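PDB 2CYB: tyrosine--tRNA ligase from Archaeoglobus fulgidus, which probably catalyses the attachment of tyrosine to tRNA(Tyr), first activating the amino acid with ATP as Tyr-AMP and then transferring it to the tRNA acceptor end. Local coordinates for residues G38-G43 against Y76-G81; I67-D72 against S113-S118; E143-K148 against V153-Y158; L160-D165 against I178-I183. All coordinates share one frame; numbering follows the deposited sequence.

All four contacts surround the bound tyrosine in one Rossmann-fold domain of the class I synthetase family. Contacts 2 and 4 are buried, whereas contacts 1 and 3 are only partly so and have more residues near the second subunit. Contacts 1 and 2 share the central sheet, since strands 34-39 and 65-70 are neighbours in it; contacts 3 and 4 share helix 154-168. The chemistry changes accordingly: contact 1 carries a salt bridge at its more open side, contact 2 a carboxylate held by a serine, contact 3 close packing with no hydrogen bond between its segments, and contact 4 paired amides that receive the amino group of the ligand.

Contact 1 of 4, residues G38-G43 against Y76-G81; sequences GYEPSG and YLNEKG. With TYR (tyrosine), chain C.
K80 bends past the carboxylate of E40, crossing it at about a right angle, and from CG to NZ bears on one oxygen, OE2. From CB, CG stands anti to the carbonyl carbon (chi1 -60°) and lies 3.3 Å from E40 OE2; the bend at chi2 then takes CD past the same oxygen at 3.9 Å. CE lies 3.3 Å from E40 OE2, and a second bend, at chi4, turns NZ onto that oxygen at 3.1 Å, a hydrogen-bonded salt bridge made to the syn lone pair. NZ also donates to the backbone O of N78 at 3.0 Å, so two acceptors hold the ammonium in place. On the N78 side, CB lies 3.6 Å from E40 OE2. The other carboxylate oxygen, E40 OE1, is hydrogen-bonded to Y158, a residue that binds the substrate tyrosine, so E40 acts as a second-shell partner in the pocket. The loop bearing K80 starts with a Schellman motif: E79 has positive phi, and K80 N bonds back to A75 O. E40 directly follows strand 34-39 and leads into the HIGH motif, whose P41 packs on helix 83-99; the contact thus bridges the end of that strand and the C-terminal end of helix 72-77.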
# COMPACT_ATOMS: atom_id res chain seq x y z
N GLY A 38 18.41 -8.73 -1.81
CA GLY A 38 17.50 -8.30 -2.85
C GLY A 38 18.06 -7.04 -3.46
O GLY A 38 18.68 -6.23 -2.76
N TYR A 39 17.86 -6.88 -4.76
CA TYR A 39 18.34 -5.69 -5.46
C TYR A 39 17.29 -5.10 -6.40
O TYR A 39 16.68 -5.82 -7.18
CB TYR A 39 19.56 -6.02 -6.33
CG TYR A 39 20.75 -6.59 -5.61
CD1 TYR A 39 20.94 -7.98 -5.53
CD2 TYR A 39 21.72 -5.76 -5.04
CE1 TYR A 39 22.07 -8.52 -4.92
CE2 TYR A 39 22.86 -6.30 -4.43
CZ TYR A 39 23.02 -7.68 -4.37
OH TYR A 39 24.14 -8.23 -3.77
N GLU A 40 17.10 -3.78 -6.33
CA GLU A 40 16.18 -3.13 -7.27
C GLU A 40 17.02 -3.11 -8.54
O GLU A 40 18.15 -2.62 -8.53
CB GLU A 40 15.89 -1.69 -6.86
CG GLU A 40 15.16 -1.51 -5.56
CD GLU A 40 14.84 -0.04 -5.29
OE1 GLU A 40 14.59 0.31 -4.13
OE2 GLU A 40 14.81 0.75 -6.26
N PRO A 41 16.51 -3.64 -9.66
CA PRO A 41 17.33 -3.61 -10.88
C PRO A 41 17.88 -2.21 -11.16
O PRO A 41 17.13 -1.23 -11.18
CB PRO A 41 16.35 -4.09 -11.95
CG PRO A 41 15.50 -5.06 -11.19
CD PRO A 41 15.22 -4.32 -9.90
N SER A 42 19.19 -2.11 -11.35
CA SER A 42 19.85 -0.83 -11.60
C SER A 42 20.69 -0.87 -12.87
O SER A 42 21.45 -1.81 -13.10
CB SER A 42 20.74 -0.46 -10.41
OG SER A 42 21.50 0.71 -10.69
N GLY A 43 20.55 0.16 -13.69
CA GLY A 43 21.32 0.23 -14.92
C GLY A 43 22.81 0.20 -14.64
O GLY A 43 23.61 -0.24 -15.47
N TYR A 76 9.95 -0.77 -9.27
CA TYR A 76 8.82 -0.03 -9.81
C TYR A 76 8.21 0.87 -8.74
O TYR A 76 7.94 2.04 -8.99
CB TYR A 76 7.75 -0.99 -10.31
CG TYR A 76 6.55 -0.27 -10.88
CD1 TYR A 76 6.58 0.24 -12.18
CD2 TYR A 76 5.41 -0.07 -10.12
CE1 TYR A 76 5.48 0.92 -12.70
CE2 TYR A 76 4.31 0.61 -10.63
CZ TYR A 76 4.35 1.10 -11.92
OH TYR A 76 3.27 1.75 -12.45
N LEU A 77 7.99 0.30 -7.56
CA LEU A 77 7.40 1.05 -6.45
C LEU A 77 8.26 2.22 -6.02
O LEU A 77 7.76 3.21 -5.48
CB LEU A 77 7.21 0.13 -5.25
CG LEU A 77 6.27 -1.06 -5.37
CD1 LEU A 77 6.34 -1.85 -4.07
CD2 LEU A 77 4.85 -0.57 -5.66
N ASN A 78 9.57 2.07 -6.21
CA ASN A 78 10.52 3.10 -5.80
C ASN A 78 10.88 4.03 -6.96
O ASN A 78 11.97 4.61 -7.00
CB ASN A 78 11.78 2.44 -5.23
CG ASN A 78 12.49 3.30 -4.18
OD1 ASN A 78 13.55 2.94 -3.67
ND2 ASN A 78 11.89 4.45 -3.85
N GLU A 79 9.96 4.14 -7.91
CA GLU A 79 10.09 5.03 -9.07
C GLU A 79 11.34 4.86 -9.94
O GLU A 79 11.96 5.86 -10.35
CB GLU A 79 9.99 6.48 -8.59
CG GLU A 79 8.95 6.69 -7.49
CD GLU A 79 8.88 8.14 -7.03
OE1 GLU A 79 8.27 8.97 -7.73
OE2 GLU A 79 9.45 8.45 -5.96
N LYS A 80 11.70 3.62 -10.25
CA LYS A 80 12.89 3.38 -11.07
C LYS A 80 12.57 3.16 -12.55
O LYS A 80 13.42 2.69 -13.31
CB LYS A 80 13.66 2.18 -10.53
CG LYS A 80 14.15 2.35 -9.11
CD LYS A 80 15.08 3.55 -8.99
CE LYS A 80 15.76 3.61 -7.63
NZ LYS A 80 14.81 3.84 -6.51
N GLY A 81 11.35 3.49 -12.96
CA GLY A 81 10.98 3.34 -14.35
C GLY A 81 9.74 2.50 -14.62
O GLY A 81 8.98 2.15 -13.72
N TYR C . 15.57 -2.46 -0.19
CA TYR C . 16.75 -2.97 -0.93
C TYR C . 17.67 -1.83 -1.36
O TYR C . 18.70 -2.12 -1.99
CB TYR C . 16.28 -3.78 -2.14
CG TYR C . 15.48 -4.99 -1.72
CD1 TYR C . 14.18 -5.19 -2.19
CD2 TYR C . 16.03 -5.93 -0.85
CE1 TYR C . 13.45 -6.32 -1.80
CE2 TYR C . 15.31 -7.05 -0.45
CZ TYR C . 14.02 -7.24 -0.93
OH TYR C . 13.34 -8.37 -0.54
OXT TYR C . 17.35 -0.66 -1.05

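Contact 2 of 4, residues I67-D72 against S113-S118; sequences IVLLAD and SEYQLS. With TYR (tyrosine), chain C.
In the Rossmann fold of this synthetase, where strands 65-70 and 108-111 run side by side and end near the substrate pocket, D72 meets S113 through both carboxylate oxygens. S113 OG donates to D72 OD1 at 2.6 Å, and the backbone N of the same serine donates to D72 OD2 at 2.9 Å, somewhat bent at 143°. Each oxygen offers its syn lone pair, so the two bonds together fix the rotation of the carboxylate. D72 places this group by a chi1 of 52°, with CG between its own backbone N and carbonyl carbon.

Nearer the ligand, leucine methyls pack against hydroxyl-bearing rings. L69 CD1 lies 3.7 Å from Y115 OH, at the edge of the Y115 ring and near its plane, while L69 CD2 approaches the ligand OH at 3.3 Å. One face of the Y115 ring carries Q116 CG, 3.6 Å above the plane and offset toward the rim. Q116 NE2 hydrogen-bonds D165 OD2, whose partner oxygen OD1 takes the ligand phenol, and Y115 OH adds a weak bond to OD2. The S113-S118 segment thereby supplies a second shell to the binding site. Within it, S118 OG donates to Y115 O at 2.9 Å and steadies a type I turn just before helix 119-131. A71 CB packs 3.7 Å from ligand CD1, near the rim of the ring, in a pocket placed, as in other class I synthetases, at the carboxyl ends of parallel strands.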
# COMPACT_ATOMS: atom_id res chain seq x y z
N ILE A 67 20.27 -17.11 -2.56
CA ILE A 67 19.22 -16.62 -3.43
C ILE A 67 19.49 -15.15 -3.72
O ILE A 67 19.80 -14.38 -2.81
CB ILE A 67 17.82 -16.72 -2.78
CG1 ILE A 67 17.46 -18.18 -2.55
CG2 ILE A 67 16.78 -16.05 -3.68
CD1 ILE A 67 16.08 -18.37 -1.95
N VAL A 68 19.39 -14.76 -4.99
CA VAL A 68 19.57 -13.37 -5.36
C VAL A 68 18.22 -12.92 -5.90
O VAL A 68 17.74 -13.44 -6.90
CB VAL A 68 20.61 -13.19 -6.48
CG1 VAL A 68 20.64 -11.72 -6.93
CG2 VAL A 68 21.99 -13.60 -5.98
N LEU A 69 17.61 -11.97 -5.21
CA LEU A 69 16.31 -11.46 -5.63
C LEU A 69 16.45 -10.21 -6.49
O LEU A 69 16.95 -9.18 -6.03
CB LEU A 69 15.43 -11.14 -4.42
CG LEU A 69 14.11 -10.42 -4.74
CD1 LEU A 69 13.20 -11.33 -5.57
CD2 LEU A 69 13.42 -10.04 -3.44
N LEU A 70 16.03 -10.32 -7.74
CA LEU A 70 16.02 -9.20 -8.65
C LEU A 70 14.62 -8.64 -8.36
O LEU A 70 13.63 -9.11 -8.90
CB LEU A 70 16.15 -9.68 -10.10
CG LEU A 70 17.48 -10.40 -10.39
CD1 LEU A 70 17.39 -11.22 -11.66
CD2 LEU A 70 18.60 -9.38 -10.50
N ALA A 71 14.56 -7.66 -7.47
CA ALA A 71 13.30 -7.07 -7.04
C ALA A 71 12.71 -6.07 -8.02
O ALA A 71 12.71 -4.87 -7.75
CB ALA A 71 13.49 -6.42 -5.66
N ASP A 72 12.16 -6.56 -9.13
CA ASP A 72 11.60 -5.67 -10.14
C ASP A 72 10.39 -4.87 -9.68
O ASP A 72 10.25 -3.71 -10.04
CB ASP A 72 11.26 -6.45 -11.42
CG ASP A 72 10.39 -7.67 -11.18
OD1 ASP A 72 9.87 -8.22 -12.17
OD2 ASP A 72 10.24 -8.10 -10.01
N SER A 113 8.52 -10.42 -9.48
CA SER A 113 7.23 -10.60 -10.14
C SER A 113 6.83 -12.08 -10.28
O SER A 113 5.67 -12.38 -10.56
CB SER A 113 7.24 -9.93 -11.52
OG SER A 113 8.37 -10.31 -12.28
N GLU A 114 7.77 -12.99 -10.07
CA GLU A 114 7.49 -14.43 -10.16
C GLU A 114 6.51 -14.93 -9.09
O GLU A 114 5.80 -15.92 -9.30
CB GLU A 114 8.78 -15.24 -10.01
CG GLU A 114 9.69 -15.29 -11.21
CD GLU A 114 10.93 -16.14 -10.95
OE1 GLU A 114 10.78 -17.22 -10.34
OE2 GLU A 114 12.04 -15.74 -11.36
N TYR A 115 6.48 -14.25 -7.94
CA TYR A 115 5.60 -14.67 -6.86
C TYR A 115 4.93 -13.52 -6.10
O TYR A 115 4.00 -13.75 -5.34
CB TYR A 115 6.39 -15.50 -5.85
CG TYR A 115 7.47 -14.70 -5.16
CD1 TYR A 115 8.73 -14.51 -5.75
CD2 TYR A 115 7.23 -14.08 -3.92
CE1 TYR A 115 9.72 -13.74 -5.12
CE2 TYR A 115 8.21 -13.30 -3.29
CZ TYR A 115 9.45 -13.14 -3.90
OH TYR A 115 10.43 -12.38 -3.28
N GLN A 116 5.41 -12.29 -6.28
CA GLN A 116 4.83 -11.16 -5.54
C GLN A 116 3.43 -10.72 -5.95
O GLN A 116 2.87 -9.81 -5.35
CB GLN A 116 5.79 -9.97 -5.59
CG GLN A 116 7.11 -10.28 -4.91
CD GLN A 116 8.16 -9.19 -5.09
OE1 GLN A 116 8.20 -8.51 -6.12
NE2 GLN A 116 9.02 -9.05 -4.10
N LEU A 117 2.85 -11.36 -6.97
CA LEU A 117 1.50 -11.02 -7.40
C LEU A 117 0.58 -12.21 -7.15
O LEU A 117 -0.61 -12.17 -7.50
CB LEU A 117 1.46 -10.65 -8.88
CG LEU A 117 2.17 -9.36 -9.31
CD1 LEU A 117 2.01 -9.17 -10.81
CD2 LEU A 117 1.58 -8.17 -8.56
N SER A 118 1.12 -13.26 -6.54
CA SER A 118 0.33 -14.46 -6.24
C SER A 118 -0.67 -14.17 -5.12
O SER A 118 -0.42 -13.31 -4.27
CB SER A 118 1.25 -15.62 -5.85
OG SER A 118 1.79 -15.44 -4.55
N TYR C . 15.57 -2.46 -0.19
CA TYR C . 16.75 -2.97 -0.93
C TYR C . 17.67 -1.83 -1.36
O TYR C . 18.70 -2.12 -1.99
CB TYR C . 16.28 -3.78 -2.14
CG TYR C . 15.48 -4.99 -1.72
CD1 TYR C . 14.18 -5.19 -2.19
CD2 TYR C . 16.03 -5.93 -0.85
CE1 TYR C . 13.45 -6.32 -1.80
CE2 TYR C . 15.31 -7.05 -0.45
CZ TYR C . 14.02 -7.24 -0.93
OH TYR C . 13.34 -8.37 -0.54
OXT TYR C . 17.35 -0.66 -1.05

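Contact 3 of 4, residues E143-K148 against V153-Y158; sequences EVSRRK and VSQMIY. With TYR (tyrosine), chain C.
The Y158 ring has the ligand amino N at its edge, in plane, and V144 CG1 coming in obliquely; H74 meets the same ring edge to face. This is a loop folded back on the start of helix 154-168, with one end of the contact in the tyrosine pocket of the Rossmann-fold domain. V144 CG1 lies 3.8 Å from Y158 CE2 and 3.6 Å from the ligand OXT, so one methyl touches both the ring and the substrate carboxylate. Y158 reaches across because its CG is anti to the backbone N (chi1 -176°), and its OH accepts from the ligand N at 2.8 Å. E40 is the second partner of that hydroxyl.

The other flat group is the amide of Q155. S145 OG sits above its plane, 3.3 Å from both CD and NE2, and the angle there is too poor for a hydrogen bond. From another direction R147 CB approaches OE1 of Q155 at 3.8 Å, the two side chains crossing at about a right angle. The amide is held outside the contact, with OE1 bonded to M152 N and NE2 weakly bonded to E79, the same glutamate that forms salt bridges with R146 and R147. S145 OG itself donates to R147 O at 2.8 Å, from well above the carbonyl plane (52° out of it).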
# COMPACT_ATOMS: atom_id res chain seq x y z
N GLU A 143 16.00 5.83 4.67
CA GLU A 143 17.25 5.71 3.94
C GLU A 143 17.14 4.85 2.68
O GLU A 143 18.14 4.55 2.04
CB GLU A 143 18.32 5.13 4.87
CG GLU A 143 18.49 5.95 6.15
CD GLU A 143 19.35 5.25 7.19
OE1 GLU A 143 18.95 4.16 7.66
OE2 GLU A 143 20.42 5.79 7.54
N VAL A 144 15.91 4.47 2.32
CA VAL A 144 15.70 3.61 1.15
C VAL A 144 14.86 4.23 0.04
O VAL A 144 15.15 4.06 -1.15
CB VAL A 144 15.02 2.28 1.59
CG1 VAL A 144 14.80 1.37 0.39
CG2 VAL A 144 15.88 1.60 2.64
N SER A 145 13.82 4.96 0.43
CA SER A 145 12.93 5.60 -0.51
C SER A 145 13.60 6.65 -1.39
O SER A 145 14.44 7.42 -0.93
CB SER A 145 11.76 6.25 0.25
OG SER A 145 10.88 6.91 -0.64
N ARG A 146 13.23 6.66 -2.67
CA ARG A 146 13.75 7.65 -3.59
C ARG A 146 13.23 9.01 -3.12
O ARG A 146 13.83 10.05 -3.38
CB ARG A 146 13.25 7.36 -5.01
CG ARG A 146 13.52 8.46 -6.02
CD ARG A 146 13.04 8.05 -7.41
NE ARG A 146 13.05 9.16 -8.36
CZ ARG A 146 12.28 10.24 -8.28
NH1 ARG A 146 11.43 10.37 -7.27
NH2 ARG A 146 12.36 11.19 -9.20
N ARG A 147 12.10 8.99 -2.40
CA ARG A 147 11.50 10.22 -1.88
C ARG A 147 11.47 10.23 -0.35
O ARG A 147 10.63 9.57 0.26
CB ARG A 147 10.08 10.38 -2.40
CG ARG A 147 9.98 10.54 -3.91
CD ARG A 147 8.65 11.15 -4.31
NE ARG A 147 8.56 11.33 -5.75
CZ ARG A 147 7.72 12.16 -6.35
NH1 ARG A 147 6.88 12.90 -5.63
NH2 ARG A 147 7.71 12.25 -7.68
N LYS A 148 12.37 10.99 0.25
CA LYS A 148 12.42 11.08 1.71
C LYS A 148 11.21 11.87 2.21
O LYS A 148 10.58 11.51 3.21
CB LYS A 148 13.71 11.76 2.16
CG LYS A 148 14.00 11.63 3.64
CD LYS A 148 15.25 12.41 4.03
CE LYS A 148 15.64 12.14 5.48
NZ LYS A 148 14.54 12.45 6.43
N VAL A 153 2.40 6.36 -2.08
CA VAL A 153 1.91 5.24 -1.28
C VAL A 153 2.73 3.99 -1.61
O VAL A 153 2.95 3.14 -0.74
CB VAL A 153 0.40 4.95 -1.54
CG1 VAL A 153 -0.05 3.73 -0.71
CG2 VAL A 153 -0.45 6.17 -1.16
N SER A 154 3.19 3.89 -2.85
CA SER A 154 3.97 2.72 -3.26
C SER A 154 5.20 2.53 -2.38
O SER A 154 5.63 1.42 -2.15
CB SER A 154 4.39 2.84 -4.73
OG SER A 154 5.18 3.99 -4.94
N GLN A 155 5.77 3.62 -1.87
CA GLN A 155 6.96 3.50 -1.05
C GLN A 155 6.64 3.05 0.38
O GLN A 155 7.54 2.65 1.13
CB GLN A 155 7.75 4.82 -1.12
CG GLN A 155 8.36 5.02 -2.52
CD GLN A 155 8.58 6.47 -2.92
OE1 GLN A 155 7.79 7.35 -2.58
NE2 GLN A 155 9.64 6.72 -3.67
N MET A 156 5.36 3.07 0.74
CA MET A 156 4.95 2.63 2.07
C MET A 156 4.59 1.15 2.04
O MET A 156 4.55 0.49 3.08
CB MET A 156 3.76 3.47 2.57
CG MET A 156 4.04 4.96 2.61
SD MET A 156 5.36 5.39 3.80
CE MET A 156 6.79 5.53 2.70
N ILE A 157 4.30 0.63 0.85
CA ILE A 157 3.97 -0.78 0.67
C ILE A 157 5.30 -1.55 0.56
O ILE A 157 5.42 -2.68 1.04
CB ILE A 157 3.17 -1.01 -0.64
CG1 ILE A 157 1.79 -0.35 -0.52
CG2 ILE A 157 3.05 -2.50 -0.93
CD1 ILE A 157 1.05 -0.31 -1.85
N TYR A 158 6.28 -0.91 -0.08
CA TYR A 158 7.63 -1.44 -0.31
C TYR A 158 8.27 -2.21 0.87
O TYR A 158 8.69 -3.36 0.70
CB TYR A 158 8.51 -0.25 -0.75
CG TYR A 158 9.95 -0.54 -1.14
CD1 TYR A 158 10.41 -0.26 -2.44
CD2 TYR A 158 10.86 -1.01 -0.20
CE1 TYR A 158 11.76 -0.43 -2.77
CE2 TYR A 158 12.20 -1.19 -0.53
CZ TYR A 158 12.64 -0.91 -1.80
OH TYR A 158 13.96 -1.12 -2.11
N TYR C . 15.57 -2.46 -0.19
CA TYR C . 16.75 -2.97 -0.93
C TYR C . 17.67 -1.83 -1.36
O TYR C . 18.70 -2.12 -1.99
CB TYR C . 16.28 -3.78 -2.14
CG TYR C . 15.48 -4.99 -1.72
CD1 TYR C . 14.18 -5.19 -2.19
CD2 TYR C . 16.03 -5.93 -0.85
CE1 TYR C . 13.45 -6.32 -1.80
CE2 TYR C . 15.31 -7.05 -0.45
CZ TYR C . 14.02 -7.24 -0.93
OH TYR C . 13.34 -8.37 -0.54
OXT TYR C . 17.35 -0.66 -1.05

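Contact 4 of 4, residues L160-D165 against I178-I183; sequences LMQALD and IDQRKI. With TYR (tyrosine), chain C.
Q162 and Q180 meet through their amides: NE2 of Q162 donates to Q180 OE1 at 3.1 Å in a nearly straight hydrogen bond (165°) that falls on a lone pair in the carbonyl plane. The two amide planes lie only 13° apart, and the bond probably helps to orient both groups, each of which presents its oxygen to the ligand N: this amino group donates to Q162 OE1 at 2.8 Å and to Q180 OE1 at 2.7 Å. With Y158 OH as a further acceptor, it is gripped by three oxygens. Q180 NE2 meets D179 OD1 at 3.1 Å, from above the carboxylate plane, and makes a weak bond to the ligand OXT. At the far end of the ligand, its OH donates to D165 OD1 at 2.6 Å, which probably helps to recognise the phenol.

The methyls of I183 pack against the Q162 amide: CD1 lies 3.5 Å from Q162 OE1 and CG2 3.6 Å from Q162 CD. Q162 is extended beyond CG, and its CG passes the ligand CZ at 3.3 Å, so the chain runs along the substrate from phenol to amino group.

The contact joins helix 154-168 to the 3-10 segment 178-180 and the first turn of helix 181-190; farther along that helix A163 packs on A187, and strand 173-177 of the central sheet connects the two sides along the chain.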
# COMPACT_ATOMS: atom_id res chain seq x y z
N LEU A 160 6.90 -3.56 3.53
CA LEU A 160 6.11 -4.73 3.89
C LEU A 160 6.46 -5.90 2.96
O LEU A 160 6.61 -7.04 3.40
CB LEU A 160 4.62 -4.42 3.78
CG LEU A 160 4.15 -3.13 4.46
CD1 LEU A 160 2.64 -3.02 4.31
CD2 LEU A 160 4.55 -3.14 5.93
N MET A 161 6.59 -5.59 1.68
CA MET A 161 6.90 -6.61 0.69
C MET A 161 8.31 -7.14 0.86
O MET A 161 8.55 -8.32 0.64
CB MET A 161 6.71 -6.05 -0.72
CG MET A 161 5.25 -5.94 -1.13
SD MET A 161 5.08 -5.30 -2.80
CE MET A 161 6.03 -6.51 -3.75
N GLN A 162 9.24 -6.27 1.24
CA GLN A 162 10.61 -6.72 1.46
C GLN A 162 10.63 -7.72 2.61
O GLN A 162 11.27 -8.77 2.52
CB GLN A 162 11.53 -5.55 1.79
CG GLN A 162 12.98 -5.97 1.98
CD GLN A 162 13.93 -4.79 1.94
OE1 GLN A 162 13.66 -3.79 1.29
NE2 GLN A 162 15.06 -4.93 2.62
N ALA A 163 9.92 -7.40 3.68
CA ALA A 163 9.85 -8.28 4.84
C ALA A 163 9.24 -9.61 4.42
O ALA A 163 9.72 -10.67 4.80
CB ALA A 163 9.03 -7.64 5.95
N LEU A 164 8.17 -9.56 3.62
CA LEU A 164 7.53 -10.78 3.16
C LEU A 164 8.39 -11.60 2.21
O LEU A 164 8.22 -12.82 2.11
CB LEU A 164 6.19 -10.48 2.49
CG LEU A 164 5.08 -10.15 3.49
CD1 LEU A 164 3.84 -9.64 2.74
CD2 LEU A 164 4.75 -11.40 4.32
N ASP A 165 9.32 -10.95 1.51
CA ASP A 165 10.20 -11.69 0.60
C ASP A 165 11.03 -12.69 1.39
O ASP A 165 11.30 -13.78 0.92
CB ASP A 165 11.14 -10.74 -0.14
CG ASP A 165 10.43 -9.90 -1.17
OD1 ASP A 165 10.96 -8.82 -1.49
OD2 ASP A 165 9.36 -10.32 -1.65
N ILE A 178 23.43 -1.80 6.03
CA ILE A 178 22.88 -1.37 7.31
C ILE A 178 21.70 -0.41 7.12
O ILE A 178 20.93 -0.18 8.05
CB ILE A 178 23.99 -0.71 8.17
CG1 ILE A 178 23.49 -0.46 9.59
CG2 ILE A 178 24.43 0.59 7.54
CD1 ILE A 178 23.48 -1.70 10.45
N ASP A 179 21.54 0.15 5.92
CA ASP A 179 20.41 1.03 5.70
C ASP A 179 19.10 0.25 5.56
O ASP A 179 18.03 0.84 5.48
CB ASP A 179 20.63 1.95 4.49
CG ASP A 179 21.04 1.20 3.23
OD1 ASP A 179 21.22 -0.04 3.27
OD2 ASP A 179 21.20 1.88 2.20
N GLN A 180 19.20 -1.08 5.57
CA GLN A 180 18.01 -1.93 5.48
C GLN A 180 17.61 -2.35 6.90
O GLN A 180 16.65 -3.09 7.09
CB GLN A 180 18.30 -3.22 4.68
CG GLN A 180 18.91 -3.02 3.30
CD GLN A 180 18.06 -2.15 2.41
OE1 GLN A 180 16.88 -2.43 2.20
NE2 GLN A 180 18.65 -1.08 1.89
N ARG A 181 18.36 -1.87 7.89
CA ARG A 181 18.11 -2.28 9.28
C ARG A 181 16.69 -2.13 9.79
O ARG A 181 16.15 -3.07 10.38
CB ARG A 181 19.07 -1.54 10.23
CG ARG A 181 19.14 -2.17 11.62
CD ARG A 181 20.11 -1.46 12.56
NE ARG A 181 20.34 -2.25 13.77
CZ ARG A 181 19.39 -2.61 14.63
NH1 ARG A 181 18.13 -2.23 14.44
NH2 ARG A 181 19.69 -3.36 15.68
N LYS A 182 16.07 -0.98 9.58
CA LYS A 182 14.72 -0.78 10.06
C LYS A 182 13.72 -1.71 9.39
O LYS A 182 12.79 -2.18 10.03
CB LYS A 182 14.29 0.68 9.89
CG LYS A 182 15.05 1.64 10.80
CD LYS A 182 14.23 2.87 11.13
CE LYS A 182 14.98 3.79 12.09
NZ LYS A 182 14.23 5.04 12.40
N ILE A 183 13.91 -1.96 8.09
CA ILE A 183 13.02 -2.86 7.39
C ILE A 183 13.21 -4.27 7.97
O ILE A 183 12.25 -4.99 8.22
CB ILE A 183 13.30 -2.86 5.87
CG1 ILE A 183 12.86 -1.51 5.27
CG2 ILE A 183 12.55 -4.01 5.19
CD1 ILE A 183 13.20 -1.34 3.78
N TYR C . 15.57 -2.46 -0.19
CA TYR C . 16.75 -2.97 -0.93
C TYR C . 17.67 -1.83 -1.36
O TYR C . 18.70 -2.12 -1.99
CB TYR C . 16.28 -3.78 -2.14
CG TYR C . 15.48 -4.99 -1.72
CD1 TYR C . 14.18 -5.19 -2.19
CD2 TYR C . 16.03 -5.93 -0.85
CE1 TYR C . 13.45 -6.32 -1.80
CE2 TYR C . 15.31 -7.05 -0.45
CZ TYR C . 14.02 -7.24 -0.93
OH TYR C . 13.34 -8.37 -0.54
OXT TYR C . 17.35 -0.66 -1.05